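Long-range contacts in GDP-perosamine synthase (Caulobacter crescentus, PDB 3BN1), which makes GDP-perosamine by transferring the amino group of L-glutamate to GDP-4-keto-6-deoxy-D-mannose with pyridoxal 5'-phosphate as cofactor: residues P7-A12 with L312-R317; W288-R293 with L348-H353; K307-L312 with I365-Q370; P14-N19 with L243-R248. All coordinates share one frame; numbering follows the deposited sequence.

Interaction 1: residues P7-A12 with L312-R317; sequences PRISVA and LGIESR. With AKG (2-oxoglutaric acid), chain G.
Ile9 and Ile314 form a single parallel beta bridge, through which the N-terminal segment 7-12 lies beside 312-317 in the C-terminal part of the aminotransferase fold. Backbone bonds make the bridge: Ile9 N donates to Gly313 O (2.9 Å), and Glu315 N to Ile9 O (2.9 Å). Gly313, with positive phi, is the C-prime residue of the Schellman motif that ends helix 302-311, so the bridge starts directly at the helix terminus. Among the charged groups, the Arg8 guanidinium lies with one face over Gly313 O and pairs by its NH2 with Asp310 of that helix. At the edge of the Arg317 guanidinium sits O2 of the 2-oxoglutarate, bonded weakly by NH1 (2.8 Å); the 2.4 Å from NH2 to O2 is too short to be trusted. Arg233 and Gln215 of the second subunit also bond the ligand. Apolar contact comes from Ile9 CB against Ile314 CG1 (4.1 Å). The Val11 side chain runs perpendicular to that of Glu315, its CG2 methyl against the carboxylate carbon CD (3.4 Å). Glu315 OE1 is gripped twice, by a water that also takes the Ala12 N-H and by Val11 N (2.9 Å), which meets it from above the carboxylate plane.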
loop_
_atom_site.group_PDB
_atom_site.type_symbol
_atom_site.label_atom_id
_atom_site.label_comp_id
_atom_site.label_asym_id
_atom_site.label_seq_id
_atom_site.Cartn_x
_atom_site.Cartn_y
_atom_site.Cartn_z
ATOM N N PRO A 7 31.409 -15.692 -3.014
ATOM C CA PRO A 7 30.289 -14.888 -2.646
ATOM C C PRO A 7 29.183 -15.885 -2.241
ATOM O O PRO A 7 29.111 -17.060 -2.637
ATOM C CB PRO A 7 29.921 -14.217 -3.969
ATOM C CG PRO A 7 30.168 -15.312 -4.956
ATOM C CD PRO A 7 31.427 -15.993 -4.454
ATOM N N ARG A 8 28.268 -15.347 -1.463
ATOM C CA ARG A 8 27.073 -16.040 -1.036
ATOM C C ARG A 8 26.155 -16.201 -2.229
ATOM O O ARG A 8 26.047 -15.387 -3.145
ATOM C CB ARG A 8 26.332 -15.166 -0.020
ATOM C CG ARG A 8 26.408 -15.712 1.393
ATOM C CD ARG A 8 25.490 -14.903 2.265
ATOM N NE ARG A 8 24.194 -15.540 2.473
ATOM C CZ ARG A 8 24.021 -16.685 3.124
ATOM N NH1 ARG A 8 25.079 -17.349 3.605
ATOM N NH2 ARG A 8 22.780 -17.147 3.304
ATOM N N ILE A 9 25.429 -17.287 -2.168
ATOM C CA ILE A 9 24.458 -17.539 -3.203
ATOM C C ILE A 9 23.113 -17.208 -2.498
ATOM O O ILE A 9 22.792 -17.750 -1.423
ATOM C CB ILE A 9 24.634 -19.030 -3.636
ATOM C CG1 ILE A 9 25.734 -19.140 -4.710
ATOM C CG2 ILE A 9 23.306 -19.614 -4.110
ATOM C CD1 ILE A 9 26.374 -20.544 -4.740
ATOM N N SER A 10 22.341 -16.285 -3.077
ATOM C CA SER A 10 21.034 -15.920 -2.512
ATOM C C SER A 10 19.905 -16.686 -3.193
ATOM O O SER A 10 20.030 -17.047 -4.359
ATOM C CB SER A 10 20.771 -14.417 -2.581
ATOM O OG SER A 10 21.758 -13.726 -3.306
ATOM N N VAL A 11 18.833 -17.012 -2.469
ATOM C CA VAL A 11 17.721 -17.771 -3.091
ATOM C C VAL A 11 17.089 -17.073 -4.302
ATOM O O VAL A 11 16.637 -17.740 -5.235
ATOM C CB VAL A 11 16.562 -18.197 -2.119
ATOM C CG1 VAL A 11 16.897 -19.435 -1.313
ATOM C CG2 VAL A 11 16.013 -17.062 -1.303
ATOM N N ALA A 12 17.085 -15.737 -4.283
ATOM C CA ALA A 12 16.514 -14.917 -5.331
ATOM C C ALA A 12 17.320 -13.645 -5.370
ATOM O O ALA A 12 18.250 -13.478 -4.592
ATOM C CB ALA A 12 15.105 -14.619 -5.028
ATOM N N LEU A 312 27.515 -22.679 4.850
ATOM C CA LEU A 312 28.261 -22.929 3.622
ATOM C C LEU A 312 28.033 -21.793 2.649
ATOM O O LEU A 312 28.472 -21.902 1.519
ATOM C CB LEU A 312 27.936 -24.291 2.985
ATOM C CG LEU A 312 28.545 -25.490 3.754
ATOM C CD1 LEU A 312 27.799 -26.832 3.645
ATOM C CD2 LEU A 312 30.078 -25.624 3.473
ATOM N N GLY A 313 27.377 -20.710 3.080
ATOM C CA GLY A 313 27.154 -19.560 2.196
ATOM C C GLY A 313 26.064 -19.655 1.144
ATOM O O GLY A 313 26.084 -18.924 0.125
ATOM N N ILE A 314 25.094 -20.516 1.434
ATOM C CA ILE A 314 23.967 -20.778 0.550
ATOM C C ILE A 314 22.630 -20.534 1.210
ATOM O O ILE A 314 22.256 -21.178 2.213
ATOM C CB ILE A 314 24.000 -22.195 -0.013
ATOM C CG1 ILE A 314 25.082 -22.265 -1.082
ATOM C CG2 ILE A 314 22.679 -22.581 -0.666
ATOM C CD1 ILE A 314 25.862 -23.476 -0.923
ATOM N N GLU A 315 21.887 -19.623 0.596
ATOM C CA GLU A 315 20.534 -19.323 1.071
ATOM C C GLU A 315 19.498 -20.351 0.594
ATOM O O GLU A 315 19.517 -20.785 -0.550
ATOM C CB GLU A 315 20.101 -17.957 0.562
ATOM C CG GLU A 315 18.815 -17.528 1.263
ATOM C CD GLU A 315 18.402 -16.112 0.997
ATOM O OE1 GLU A 315 18.899 -15.534 0.001
ATOM O OE2 GLU A 315 17.568 -15.618 1.796
ATOM N N SER A 316 18.575 -20.730 1.467
ATOM C CA SER A 316 17.477 -21.637 1.103
ATOM C C SER A 316 16.353 -21.214 2.044
ATOM O O SER A 316 16.563 -20.360 2.910
ATOM C CB SER A 316 17.867 -23.131 1.287
ATOM O OG SER A 316 18.225 -23.482 2.607
ATOM N N ARG A 317 15.192 -21.839 1.999
ATOM C CA ARG A 317 14.186 -21.464 3.004
ATOM C C ARG A 317 13.191 -22.592 3.040
ATOM O O ARG A 317 13.075 -23.409 2.115
ATOM C CB ARG A 317 13.457 -20.166 2.680
ATOM C CG ARG A 317 12.736 -20.385 1.432
ATOM C CD ARG A 317 12.120 -19.161 0.744
ATOM N NE ARG A 317 10.866 -18.751 1.360
ATOM C CZ ARG A 317 10.259 -17.588 1.121
ATOM N NH1 ARG A 317 9.121 -17.337 1.767
ATOM N NH2 ARG A 317 10.781 -16.689 0.260
HETATM C C1 AKG G . 8.541 -14.529 0.458
HETATM O O1 AKG G . 9.322 -14.286 1.418
HETATM O O2 AKG G . 8.710 -15.531 -0.279
HETATM C C2 AKG G . 7.415 -13.615 0.180
HETATM O O5 AKG G . 6.736 -13.781 -0.814
HETATM C C3 AKG G . 7.139 -12.521 1.192
HETATM C C4 AKG G . 6.084 -11.560 0.689
HETATM C C5 AKG G . 6.171 -10.290 1.491
HETATM O O3 AKG G . 5.322 -9.390 1.249
HETATM O O4 AKG G . 7.114 -10.164 2.490
HETATM O O HOH W 1 17.357 -13.843 -1.637
#

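Interaction 2: residues W288-R293 with L348-H353; sequences WMYTVR and LNLPTH
Met289 reaches Asn349 with SD and CE while its CG lies 3.4 Å above one face of the Trp288 ring, offset toward the rim. The rim NH of that indole, NE1, bonds to Asn187 O, and Trp288 also touches the bound 2-oxoglutarate. Bent at chi2 and chi3, the Met289 chain runs across Asn349, SD 3.8 Å from Asn349 CB. Leu350 CD1 approaches the Tyr290 ring obliquely at CD1 (3.8 Å); the same ring stacks on Tyr263, and its hydroxyl is bonded to Glu264. Leu350 runs alongside Tyr290, and Val292 alongside Leu348, all four directed to one face of the sheet. The two segments are neighbouring antiparallel strands, 290-294 and 347-350, in the middle of the four-stranded C-terminal sheet. Val292 and Leu348 make a hydrogen-bonded pair, Leu348 N to Val292 O at 2.8 Å and Val292 N to Leu348 O at 3.1 Å. Next to it Thr291 and Asn349 form a non-hydrogen-bonded pair, their side chains on the face opposite to Tyr290 and Val292. Beyond this pair Leu350 N donates to Tyr290 O (2.7 Å). Farther along, a side chain takes over from the backbone: Thr352 OG1 accepts the Tyr290 N-H (2.8 Å, 164° at the hydrogen) while giving its own proton to Leu350 O (2.6 Å).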
loop_
_atom_site.group_PDB
_atom_site.type_symbol
_atom_site.label_atom_id
_atom_site.label_comp_id
_atom_site.label_asym_id
_atom_site.label_seq_id
_atom_site.Cartn_x
_atom_site.Cartn_y
_atom_site.Cartn_z
ATOM N N TRP A 288 9.405 -20.274 -9.819
ATOM C CA TRP A 288 9.765 -19.160 -8.964
ATOM C C TRP A 288 10.859 -19.674 -7.988
ATOM O O TRP A 288 11.857 -18.997 -7.674
ATOM C CB TRP A 288 8.533 -18.684 -8.181
ATOM C CG TRP A 288 8.982 -17.593 -7.181
ATOM C CD1 TRP A 288 9.795 -16.510 -7.428
ATOM C CD2 TRP A 288 8.622 -17.521 -5.799
ATOM N NE1 TRP A 288 9.995 -15.790 -6.243
ATOM C CE2 TRP A 288 9.252 -16.383 -5.248
ATOM C CE3 TRP A 288 7.923 -18.381 -4.946
ATOM C CZ2 TRP A 288 9.171 -16.071 -3.886
ATOM C CZ3 TRP A 288 7.769 -18.002 -3.597
ATOM C CH2 TRP A 288 8.348 -16.842 -3.103
ATOM N N MET A 289 10.706 -20.926 -7.559
ATOM C CA MET A 289 11.664 -21.575 -6.686
ATOM C C MET A 289 11.654 -23.042 -7.020
ATOM O O MET A 289 10.556 -23.598 -7.231
ATOM C CB MET A 289 11.109 -21.486 -5.274
ATOM C CG MET A 289 10.967 -20.035 -4.867
ATOM S SD MET A 289 12.059 -19.621 -3.567
ATOM C CE MET A 289 10.746 -19.589 -2.329
ATOM N N TYR A 290 12.856 -23.627 -7.036
ATOM C CA TYR A 290 13.078 -25.068 -7.221
ATOM C C TYR A 290 12.962 -25.762 -5.843
ATOM O O TYR A 290 13.773 -25.499 -4.946
ATOM C CB TYR A 290 14.424 -25.311 -7.913
ATOM C CG TYR A 290 14.627 -26.725 -8.319
ATOM C CD1 TYR A 290 15.102 -27.689 -7.373
ATOM C CD2 TYR A 290 14.348 -27.125 -9.635
ATOM C CE1 TYR A 290 15.326 -29.030 -7.761
ATOM C CE2 TYR A 290 14.583 -28.465 -10.034
ATOM C CZ TYR A 290 15.030 -29.402 -9.099
ATOM O OH TYR A 290 15.214 -30.695 -9.562
ATOM N N THR A 291 11.860 -26.509 -5.651
ATOM C CA THR A 291 11.486 -27.045 -4.347
ATOM C C THR A 291 11.599 -28.569 -4.240
ATOM O O THR A 291 10.945 -29.288 -4.979
ATOM C CB THR A 291 10.032 -26.518 -3.927
ATOM O OG1 THR A 291 9.962 -25.078 -3.958
ATOM C CG2 THR A 291 9.574 -26.982 -2.523
ATOM N N VAL A 292 12.448 -29.066 -3.335
ATOM C CA VAL A 292 12.554 -30.509 -3.129
ATOM C C VAL A 292 11.916 -30.834 -1.774
ATOM O O VAL A 292 11.683 -29.924 -0.956
ATOM C CB VAL A 292 14.025 -31.027 -3.002
ATOM C CG1 VAL A 292 14.838 -30.948 -4.283
ATOM C CG2 VAL A 292 14.793 -30.394 -1.867
ATOM N N ARG A 293 11.670 -32.125 -1.530
ATOM C CA ARG A 293 11.197 -32.594 -0.232
ATOM C C ARG A 293 12.301 -33.564 0.125
ATOM O O ARG A 293 12.776 -34.389 -0.688
ATOM C CB ARG A 293 9.802 -33.254 -0.208
ATOM C CG ARG A 293 8.759 -32.299 -0.791
ATOM C CD ARG A 293 7.360 -32.905 -0.850
ATOM N NE ARG A 293 6.975 -33.397 0.453
ATOM C CZ ARG A 293 5.866 -34.082 0.747
ATOM N NH1 ARG A 293 4.973 -34.339 -0.192
ATOM N NH2 ARG A 293 5.666 -34.522 1.992
ATOM N N LEU A 348 11.837 -27.886 0.993
ATOM C CA LEU A 348 12.958 -26.943 0.976
ATOM C C LEU A 348 13.043 -26.178 -0.329
ATOM O O LEU A 348 13.225 -26.778 -1.367
ATOM C CB LEU A 348 14.286 -27.687 1.140
ATOM C CG LEU A 348 15.573 -26.818 1.087
ATOM C CD1 LEU A 348 15.595 -25.846 2.309
ATOM C CD2 LEU A 348 16.851 -27.726 1.067
ATOM N N ASN A 349 12.988 -24.848 -0.296
ATOM C CA ASN A 349 13.126 -24.056 -1.541
ATOM C C ASN A 349 14.596 -23.829 -1.771
ATOM O O ASN A 349 15.228 -23.272 -0.874
ATOM C CB ASN A 349 12.521 -22.660 -1.343
ATOM C CG ASN A 349 11.051 -22.708 -1.101
ATOM O OD1 ASN A 349 10.512 -22.050 -0.194
ATOM N ND2 ASN A 349 10.381 -23.531 -1.897
ATOM N N LEU A 350 15.103 -24.155 -2.964
ATOM C CA LEU A 350 16.536 -23.992 -3.246
ATOM C C LEU A 350 16.764 -22.727 -4.103
ATOM O O LEU A 350 15.854 -22.289 -4.790
ATOM C CB LEU A 350 16.989 -25.190 -4.103
ATOM C CG LEU A 350 17.049 -26.564 -3.420
ATOM C CD1 LEU A 350 17.502 -27.688 -4.386
ATOM C CD2 LEU A 350 17.955 -26.337 -2.220
ATOM N N PRO A 351 17.970 -22.143 -4.115
ATOM C CA PRO A 351 18.208 -20.958 -4.961
ATOM C C PRO A 351 17.747 -21.169 -6.420
ATOM O O PRO A 351 18.096 -22.154 -7.115
ATOM C CB PRO A 351 19.724 -20.769 -4.931
ATOM C CG PRO A 351 20.137 -21.375 -3.616
ATOM C CD PRO A 351 19.167 -22.570 -3.374
ATOM N N THR A 352 17.002 -20.169 -6.881
ATOM C CA THR A 352 16.428 -20.165 -8.222
ATOM C C THR A 352 16.210 -18.724 -8.583
ATOM O O THR A 352 15.342 -18.054 -8.020
ATOM C CB THR A 352 15.026 -20.855 -8.206
ATOM O OG1 THR A 352 14.974 -21.845 -7.155
ATOM C CG2 THR A 352 14.779 -21.545 -9.518
ATOM N N HIS A 353 17.037 -18.241 -9.486
ATOM C CA HIS A 353 16.931 -16.849 -9.950
ATOM C C HIS A 353 17.792 -16.684 -11.189
ATOM O O HIS A 353 18.700 -17.487 -11.417
ATOM C CB HIS A 353 17.163 -15.744 -8.849
ATOM C CG HIS A 353 18.566 -15.651 -8.323
ATOM N ND1 HIS A 353 19.604 -15.087 -9.035
ATOM C CD2 HIS A 353 19.104 -16.101 -7.163
ATOM C CE1 HIS A 353 20.721 -15.205 -8.345
ATOM N NE2 HIS A 353 20.441 -15.794 -7.194
#

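Interaction 3: residues K307-L312 with I365-Q370; sequences KDLDAL and IAALDQ
A helix-helix contact in the C-terminal part of the fold brings Leu309 and Leu312, at the end of helix 302-311, against Ala367, Leu368 and Gln370 of helix 358-371. The backbones come nearest at Leu309 and Ala367, with CA atoms 6.5 Å apart, a closeness that the small alanine allows. Ala367 CB points at the other helix and is touched by two leucine branches, Leu309 CD2 at 3.9 Å and Leu312 CD1 at 4.1 Å. Both methyls of Leu309 also meet Leu368: CD2 and CD1 come against Leu368 CD2, the former at 3.9 Å, and the two side chains cross obliquely. Leu312, the first residue after the helix to leave helical torsions, lies at the margin, where its CD1 touches the amide carbon CD of the exposed Gln370 (4.1 Å). Leu309 and Leu368 lean further on the sheet, against Leu348 and Leu350 respectively, and Val371 adds to the cover of Leu309 and Leu312. Across the two segments the contact is almost wholly apolar, with one methyl against an amide, so this pairing has no directional bond to fix it and depends on fit.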
loop_
_atom_site.group_PDB
_atom_site.type_symbol
_atom_site.label_atom_id
_atom_site.label_comp_id
_atom_site.label_asym_id
_atom_site.label_seq_id
_atom_site.Cartn_x
_atom_site.Cartn_y
_atom_site.Cartn_z
ATOM N N LYS A 307 20.201 -24.423 8.018
ATOM C CA LYS A 307 21.319 -23.809 8.735
ATOM C C LYS A 307 22.630 -24.283 8.178
ATOM O O LYS A 307 23.583 -23.523 8.147
ATOM C CB LYS A 307 21.319 -24.200 10.211
ATOM C CG LYS A 307 20.016 -23.750 10.810
ATOM C CD LYS A 307 19.899 -24.113 12.238
ATOM C CE LYS A 307 18.565 -23.682 12.848
ATOM N NZ LYS A 307 18.271 -24.587 14.017
ATOM N N ASP A 308 22.739 -25.549 7.802
ATOM C CA ASP A 308 24.049 -25.951 7.320
ATOM C C ASP A 308 24.388 -25.340 5.976
ATOM O O ASP A 308 25.545 -25.019 5.677
ATOM C CB ASP A 308 24.117 -27.460 7.267
ATOM C CG ASP A 308 23.944 -28.089 8.642
ATOM O OD1 ASP A 308 24.138 -27.427 9.704
ATOM O OD2 ASP A 308 23.625 -29.297 8.667
ATOM N N LEU A 309 23.374 -25.165 5.149
ATOM C CA LEU A 309 23.617 -24.552 3.839
ATOM C C LEU A 309 24.074 -23.134 4.084
ATOM O O LEU A 309 24.984 -22.630 3.445
ATOM C CB LEU A 309 22.326 -24.573 2.991
ATOM C CG LEU A 309 21.802 -25.962 2.576
ATOM C CD1 LEU A 309 20.412 -26.009 2.013
ATOM C CD2 LEU A 309 22.776 -26.575 1.527
ATOM N N ASP A 310 23.406 -22.459 5.008
ATOM C CA ASP A 310 23.759 -21.066 5.343
ATOM C C ASP A 310 25.251 -20.897 5.677
ATOM O O ASP A 310 25.927 -19.987 5.185
ATOM C CB ASP A 310 22.962 -20.671 6.609
ATOM C CG ASP A 310 23.003 -19.152 6.875
ATOM O OD1 ASP A 310 23.292 -18.374 5.933
ATOM O OD2 ASP A 310 22.779 -18.730 8.035
ATOM N N ALA A 311 25.724 -21.755 6.579
ATOM C CA ALA A 311 27.111 -21.744 7.065
ATOM C C ALA A 311 28.021 -21.968 5.854
ATOM O O ALA A 311 29.140 -21.495 5.812
ATOM C CB ALA A 311 27.329 -22.878 8.104
ATOM N N LEU A 312 27.515 -22.679 4.850
ATOM C CA LEU A 312 28.261 -22.929 3.622
ATOM C C LEU A 312 28.033 -21.793 2.649
ATOM O O LEU A 312 28.472 -21.902 1.519
ATOM C CB LEU A 312 27.936 -24.291 2.985
ATOM C CG LEU A 312 28.545 -25.490 3.754
ATOM C CD1 LEU A 312 27.799 -26.832 3.645
ATOM C CD2 LEU A 312 30.078 -25.624 3.473
ATOM N N ILE A 365 24.599 -28.036 -5.134
ATOM C CA ILE A 365 24.463 -29.466 -5.045
ATOM C C ILE A 365 25.543 -30.151 -4.195
ATOM O O ILE A 365 25.275 -31.143 -3.528
ATOM C CB ILE A 365 24.424 -30.095 -6.424
ATOM C CG1 ILE A 365 22.997 -29.870 -6.972
ATOM C CG2 ILE A 365 24.806 -31.616 -6.312
ATOM C CD1 ILE A 365 22.945 -29.685 -8.444
ATOM N N ALA A 366 26.764 -29.633 -4.261
ATOM C CA ALA A 366 27.837 -30.220 -3.517
ATOM C C ALA A 366 27.566 -30.022 -2.034
ATOM O O ALA A 366 27.803 -30.940 -1.231
ATOM C CB ALA A 366 29.144 -29.561 -3.903
ATOM N N ALA A 367 27.081 -28.822 -1.693
ATOM C CA ALA A 367 26.720 -28.489 -0.313
ATOM C C ALA A 367 25.622 -29.438 0.171
ATOM O O ALA A 367 25.728 -29.962 1.277
ATOM C CB ALA A 367 26.248 -27.033 -0.176
ATOM N N LEU A 368 24.623 -29.695 -0.679
ATOM C CA LEU A 368 23.535 -30.607 -0.322
ATOM C C LEU A 368 24.084 -32.008 -0.140
ATOM O O LEU A 368 23.619 -32.754 0.719
ATOM C CB LEU A 368 22.472 -30.592 -1.403
ATOM C CG LEU A 368 21.532 -29.347 -1.474
ATOM C CD1 LEU A 368 20.612 -29.506 -2.681
ATOM C CD2 LEU A 368 20.612 -29.353 -0.179
ATOM N N ASP A 369 25.032 -32.413 -1.003
ATOM C CA ASP A 369 25.675 -33.698 -0.839
ATOM C C ASP A 369 26.321 -33.781 0.585
ATOM O O ASP A 369 26.213 -34.798 1.338
ATOM C CB ASP A 369 26.714 -33.928 -1.940
ATOM C CG ASP A 369 27.527 -35.199 -1.703
ATOM O OD1 ASP A 369 26.911 -36.267 -1.476
ATOM O OD2 ASP A 369 28.772 -35.117 -1.644
ATOM N N GLN A 370 26.961 -32.689 0.973
ATOM C CA GLN A 370 27.580 -32.576 2.299
ATOM C C GLN A 370 26.614 -32.572 3.495
ATOM O O GLN A 370 26.853 -33.238 4.466
ATOM C CB GLN A 370 28.468 -31.338 2.351
ATOM C CG GLN A 370 28.929 -30.959 3.744
ATOM C CD GLN A 370 30.199 -30.139 3.680
ATOM O OE1 GLN A 370 30.634 -29.754 2.584
ATOM N NE2 GLN A 370 30.809 -29.874 4.842
#

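Interaction 4: residues P14-N19 with L243-R248; sequences PRLDGN and LAQLER
A salt-bridge network of Arg15, Asp17 and Arg248 joins the loop ahead of helix 20-30 to the C-terminal end of helix 236-247, where Arg248 is also the N-cap residue of helix 249-266. Arg248 grips Asp17 side-on with two nitrogens, NE to OD1 and NH1 to OD2, both at 3.1 Å. The planes of guanidinium and carboxylate are 77° apart, and both oxygens are met from above the carboxylate plane. CG of Asp17 stands between its backbone N and carbonyl carbon (chi1 71°), and the carboxylate also forms a salt bridge with Arg15, whose NE lies 3.2 Å from Asp17 OD2. Two cations thus share one acid, which probably favours its charged form. Arg248 CD meanwhile packs on Gly18 CA (3.6 Å).

The buried Gln245 bends at chi2 toward the loop and donates by NE2 to Arg15 O (2.9 Å), which lies in the amide plane; the same NE2 bonds Glu20, and OE1 receives Thr191 N. A water also links Gln245 OE1 to Arg15 N. Nearer the start of helix 20-30, Ala244 CB is against Asn19 C (3.4 Å). Asn19, the N-cap residue of that helix, makes no capping bond with its side chain: ND2 pairs with Tyr23 OH and, weakly, with Glu247 OE1, the amide and carboxylate planes 85° apart. Beside them a water takes the Asn19 N-H and donates to Ala244 O (2.8 Å).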
loop_
_atom_site.group_PDB
_atom_site.type_symbol
_atom_site.label_atom_id
_atom_site.label_comp_id
_atom_site.label_asym_id
_atom_site.label_seq_id
_atom_site.Cartn_x
_atom_site.Cartn_y
_atom_site.Cartn_z
ATOM N N PRO A 14 16.824 -9.570 -7.671
ATOM C CA PRO A 14 16.314 -8.852 -8.823
ATOM C C PRO A 14 17.361 -8.740 -9.932
ATOM O O PRO A 14 18.519 -8.341 -9.723
ATOM C CB PRO A 14 15.997 -7.447 -8.253
ATOM C CG PRO A 14 15.996 -7.596 -6.773
ATOM C CD PRO A 14 17.024 -8.665 -6.531
ATOM N N ARG A 15 16.932 -9.073 -11.140
ATOM C CA ARG A 15 17.803 -8.882 -12.275
ATOM C C ARG A 15 17.266 -7.665 -13.021
ATOM O O ARG A 15 16.283 -7.725 -13.752
ATOM C CB ARG A 15 17.789 -10.103 -13.177
ATOM C CG ARG A 15 18.958 -10.078 -14.110
ATOM C CD ARG A 15 19.316 -11.488 -14.377
ATOM N NE ARG A 15 20.050 -11.532 -15.622
ATOM C CZ ARG A 15 21.373 -11.474 -15.660
ATOM N NH1 ARG A 15 22.050 -11.412 -14.517
ATOM N NH2 ARG A 15 22.010 -11.506 -16.823
ATOM N N LEU A 16 17.874 -6.516 -12.794
ATOM C CA LEU A 16 17.419 -5.326 -13.494
ATOM C C LEU A 16 18.383 -5.127 -14.668
ATOM O O LEU A 16 19.223 -4.246 -14.665
ATOM C CB LEU A 16 17.452 -4.167 -12.501
ATOM C CG LEU A 16 16.832 -4.392 -11.101
ATOM C CD1 LEU A 16 16.921 -3.130 -10.245
ATOM C CD2 LEU A 16 15.379 -4.826 -11.213
ATOM N N ASP A 17 18.264 -5.957 -15.687
ATOM C CA ASP A 17 19.197 -5.927 -16.802
ATOM C C ASP A 17 18.585 -5.484 -18.133
ATOM O O ASP A 17 19.120 -5.804 -19.196
ATOM C CB ASP A 17 19.860 -7.298 -16.944
ATOM C CG ASP A 17 18.903 -8.361 -17.458
ATOM O OD1 ASP A 17 17.665 -8.166 -17.391
ATOM O OD2 ASP A 17 19.390 -9.408 -17.932
ATOM N N GLY A 18 17.513 -4.701 -18.028
ATOM C CA GLY A 18 16.781 -4.081 -19.126
ATOM C C GLY A 18 16.803 -2.542 -18.961
ATOM O O GLY A 18 17.823 -1.961 -18.515
ATOM N N ASN A 19 15.669 -1.911 -19.313
ATOM C CA ASN A 19 15.423 -0.463 -19.246
ATOM C C ASN A 19 14.912 0.149 -17.926
ATOM O O ASN A 19 14.332 1.236 -17.932
ATOM C CB ASN A 19 14.356 -0.131 -20.291
ATOM C CG ASN A 19 14.882 -0.291 -21.674
ATOM O OD1 ASN A 19 16.092 -0.184 -21.888
ATOM N ND2 ASN A 19 14.023 -0.697 -22.578
ATOM N N LEU A 243 7.593 -2.320 -16.222
ATOM C CA LEU A 243 7.438 -2.415 -17.643
ATOM C C LEU A 243 8.743 -2.909 -18.218
ATOM O O LEU A 243 8.790 -3.793 -19.096
ATOM C CB LEU A 243 7.129 -0.989 -18.115
ATOM C CG LEU A 243 6.903 -0.997 -19.631
ATOM C CD1 LEU A 243 5.897 -2.056 -20.114
ATOM C CD2 LEU A 243 6.624 0.399 -20.253
ATOM N N ALA A 244 9.829 -2.329 -17.722
ATOM C CA ALA A 244 11.154 -2.770 -18.194
ATOM C C ALA A 244 11.369 -4.263 -17.869
ATOM O O ALA A 244 11.978 -5.010 -18.642
ATOM C CB ALA A 244 12.244 -1.903 -17.586
ATOM N N GLN A 245 10.862 -4.723 -16.730
ATOM C CA GLN A 245 11.025 -6.147 -16.380
ATOM C C GLN A 245 10.235 -6.980 -17.360
ATOM O O GLN A 245 10.712 -8.027 -17.799
ATOM C CB GLN A 245 10.451 -6.430 -14.992
ATOM C CG GLN A 245 11.330 -5.880 -13.908
ATOM C CD GLN A 245 12.436 -6.879 -13.530
ATOM O OE1 GLN A 245 12.190 -7.884 -12.847
ATOM N NE2 GLN A 245 13.649 -6.627 -14.035
ATOM N N LEU A 246 9.001 -6.540 -17.625
ATOM C CA LEU A 246 8.142 -7.319 -18.508
ATOM C C LEU A 246 8.670 -7.423 -19.924
ATOM O O LEU A 246 8.467 -8.443 -20.570
ATOM C CB LEU A 246 6.678 -6.872 -18.486
ATOM C CG LEU A 246 5.476 -7.502 -19.220
ATOM C CD1 LEU A 246 5.156 -8.971 -18.947
ATOM C CD2 LEU A 246 4.192 -6.656 -19.061
ATOM N N GLU A 247 9.307 -6.355 -20.406
ATOM C CA GLU A 247 9.924 -6.380 -21.732
ATOM C C GLU A 247 10.933 -7.506 -21.849
ATOM O O GLU A 247 11.294 -7.934 -22.938
ATOM C CB GLU A 247 10.679 -5.079 -21.980
ATOM C CG GLU A 247 9.813 -3.842 -22.052
ATOM C CD GLU A 247 10.651 -2.554 -22.047
ATOM O OE1 GLU A 247 11.802 -2.575 -21.553
ATOM O OE2 GLU A 247 10.142 -1.500 -22.500
ATOM N N ARG A 248 11.436 -7.985 -20.731
ATOM C CA ARG A 248 12.444 -9.011 -20.828
ATOM C C ARG A 248 11.967 -10.265 -20.148
ATOM O O ARG A 248 12.780 -11.086 -19.768
ATOM C CB ARG A 248 13.737 -8.480 -20.214
ATOM C CG ARG A 248 14.594 -7.695 -21.260
ATOM C CD ARG A 248 15.901 -7.190 -20.713
ATOM N NE ARG A 248 16.788 -8.281 -20.324
ATOM C CZ ARG A 248 17.477 -9.006 -21.194
ATOM N NH1 ARG A 248 18.256 -9.987 -20.760
ATOM N NH2 ARG A 248 17.366 -8.744 -22.495
HETATM O O HOH W 2 14.172 -9.661 -11.249
HETATM O O HOH W 3 17.951 -12.163 -18.051
HETATM O O HOH W 4 13.662 -3.638 -20.400
#

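Interactions 1, 2 and 3 converge around the C-terminal sheet, which the N-terminal segment 7-12 joins, whereas 14-19 with 243-248 stands apart, its centre about 31 Å from that of interaction 3. Interactions 2 and 3 are buried, 1 and 4 only partly. Interactions 1 and 3 share Leu312, and Ile314 of one rests on Ala367 of the other. The sheet of interaction 2 underlies the helix pair of interaction 3, and its segment 348-353 probably shares backbone bonds with interaction 1, Arg317 O with Asn349 N and Val11 O with Thr352 N. Chemistry follows place: backbone bonding in the sheet, methyl packing between the helices, charged pairs with waters in interaction 4. Arg317 and Trp288 bring interactions 1 and 2 to the ligand.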